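Local coordinates for 3-hydroxyisobutyrate dehydrogenase family protein (Geobacter sulfurreducens, PDB 3PDU), which probably reduces succinic semialdehyde to gamma-hydroxybutyrate with an NADP(H) cofactor, as a member of the beta-hydroxyacid dehydrogenase family, at residues Gln180-Leu185 / Asn213-Gly218. Residues are numbered along the deposited sequence; the frame is centred on the assembly and turned at random.
Sequences QMMTAL and NPMFKG
Asn-213 OD1, the N-cap acceptor of helix 214-225, takes the N-H of Phe-216 at 2.8 Å, and the methyl CE of Met-181 lies against the same amide. The capping bond is fairly straight at the hydrogen (159°), but the donor stands above the carbonyl plane. Asn-213 ND2, 3.7 Å from Met-181 CE, donates to Met-211 O of the same chain and also sits over one face of the Phe-216 ring, toward its rim. Leu-185 takes the opposite face: its CD1 rests over the ring centre, 4.2 Å from the centroid, in a CH-pi contact, while CD2 meets ring atom CD1. The chain of Met-181 crosses the phenyl group at about a right angle and brings CE to 3.8 Å from Phe-216 CE1. Met-215, modelled in two conformers, has CG anti to the backbone N (chi1 175°) in one of them and stays extended as far as SD, reaching toward Met-182; its methyl position is less certain. With an alanine here instead of Asn-213, the N-H of Phe-216 would probably lose its capping acceptor and a gap open between the Met-181 methyl and one ring face. Beyond the two segments, Met-182 packs on Phe-278 and Val-281, and Met-181 touches Met-211 of the second subunit. The short helical segments, inclined at 45° with axes 11.0 Å apart, thus join helices 166-194 and 214-225 of the helical C-terminal domain through methionine, leucine and phenylalanine side chains; no hydrogen bond runs between 180-185 and 213-218, and the bonds at OD1 and ND2 are consistent with a fixed amide rotation that sets ND2 over the ring.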
# COMPACT_ATOMS: atom_id res chain seq x y z
N GLN A 180 -10.90 5.85 3.96
CA GLN A 180 -9.66 5.68 4.69
C GLN A 180 -9.88 5.73 6.20
O GLN A 180 -9.19 5.03 6.96
CB GLN A 180 -8.63 6.71 4.24
CG GLN A 180 -8.20 6.53 2.77
CD GLN A 180 -7.03 7.43 2.39
OE1 GLN A 180 -7.16 8.29 1.52
NE2 GLN A 180 -5.90 7.23 3.03
N MET A 181 -10.82 6.56 6.66
CA MET A 181 -11.15 6.56 8.09
C MET A 181 -11.70 5.23 8.56
O MET A 181 -11.43 4.80 9.69
CB MET A 181 -12.14 7.67 8.44
CG MET A 181 -11.50 9.05 8.51
SD MET A 181 -12.73 10.31 8.91
CE MET A 181 -13.18 9.89 10.59
N MET A 182 -12.49 4.59 7.71
CA MET A 182 -13.10 3.31 8.09
C MET A 182 -12.05 2.21 8.17
O MET A 182 -12.06 1.39 9.09
CB MET A 182 -14.23 2.91 7.13
CG MET A 182 -14.97 1.63 7.56
SD MET A 182 -15.94 1.89 9.06
CE MET A 182 -15.20 0.66 10.13
N THR A 183 -11.12 2.19 7.21
CA THR A 183 -10.05 1.18 7.28
C THR A 183 -9.11 1.48 8.45
O THR A 183 -8.58 0.57 9.07
CB THR A 183 -9.25 1.01 5.96
OG1 THR A 183 -8.66 2.26 5.56
CG2 THR A 183 -10.13 0.44 4.85
N ALA A 184 -8.91 2.76 8.76
CA ALA A 184 -8.11 3.13 9.92
C ALA A 184 -8.74 2.60 11.21
O ALA A 184 -8.07 1.94 12.01
CB ALA A 184 -7.93 4.65 9.99
N LEU A 185 -10.02 2.89 11.41
CA LEU A 185 -10.75 2.38 12.57
C LEU A 185 -10.75 0.86 12.61
O LEU A 185 -10.50 0.26 13.66
CB LEU A 185 -12.19 2.92 12.61
CG LEU A 185 -13.04 2.40 13.77
CD1 LEU A 185 -12.53 2.98 15.08
CD2 LEU A 185 -14.50 2.78 13.58
N ASN A 213 -15.59 11.42 16.70
CA ASN A 213 -16.59 11.74 15.69
C ASN A 213 -17.74 10.74 15.70
O ASN A 213 -17.59 9.61 16.18
CB ASN A 213 -15.96 11.78 14.29
CG ASN A 213 -15.41 10.44 13.87
OD1 ASN A 213 -16.14 9.62 13.31
ND2 ASN A 213 -14.13 10.22 14.12
N PRO A 214 -18.90 11.15 15.18
CA PRO A 214 -20.08 10.27 15.19
C PRO A 214 -19.90 8.96 14.41
O PRO A 214 -20.44 7.93 14.81
CB PRO A 214 -21.17 11.14 14.55
CG PRO A 214 -20.76 12.54 14.86
CD PRO A 214 -19.25 12.53 14.79
N MET A 215 -19.16 9.00 13.30
CA MET A 215 -18.96 7.78 12.52
C MET A 215 -18.22 6.71 13.33
O MET A 215 -18.60 5.54 13.30
CB MET A 215 -18.22 8.07 11.21
CG MET A 215 -17.87 6.82 10.39
SD MET A 215 -16.84 7.24 8.96
CE MET A 215 -15.77 5.81 8.82
N PHE A 216 -17.18 7.10 14.05
CA PHE A 216 -16.46 6.15 14.91
C PHE A 216 -17.39 5.59 15.99
O PHE A 216 -17.35 4.40 16.29
CB PHE A 216 -15.27 6.82 15.60
CG PHE A 216 -14.05 6.91 14.74
CD1 PHE A 216 -14.10 6.57 13.40
CD2 PHE A 216 -12.85 7.36 15.27
CE1 PHE A 216 -12.97 6.67 12.60
CE2 PHE A 216 -11.72 7.46 14.49
CZ PHE A 216 -11.78 7.11 13.14
N LYS A 217 -18.21 6.45 16.57
CA LYS A 217 -19.13 5.99 17.62
C LYS A 217 -20.11 4.93 17.09
O LYS A 217 -20.30 3.88 17.70
CB LYS A 217 -19.88 7.18 18.23
CG LYS A 217 -21.06 6.79 19.11
CD LYS A 217 -21.54 7.98 19.95
CE LYS A 217 -20.49 8.38 20.98
NZ LYS A 217 -20.93 9.53 21.82
N GLY A 218 -20.73 5.22 15.94
CA GLY A 218 -21.71 4.32 15.36
C GLY A 218 -21.11 3.06 14.74
O GLY A 218 -21.57 1.95 15.01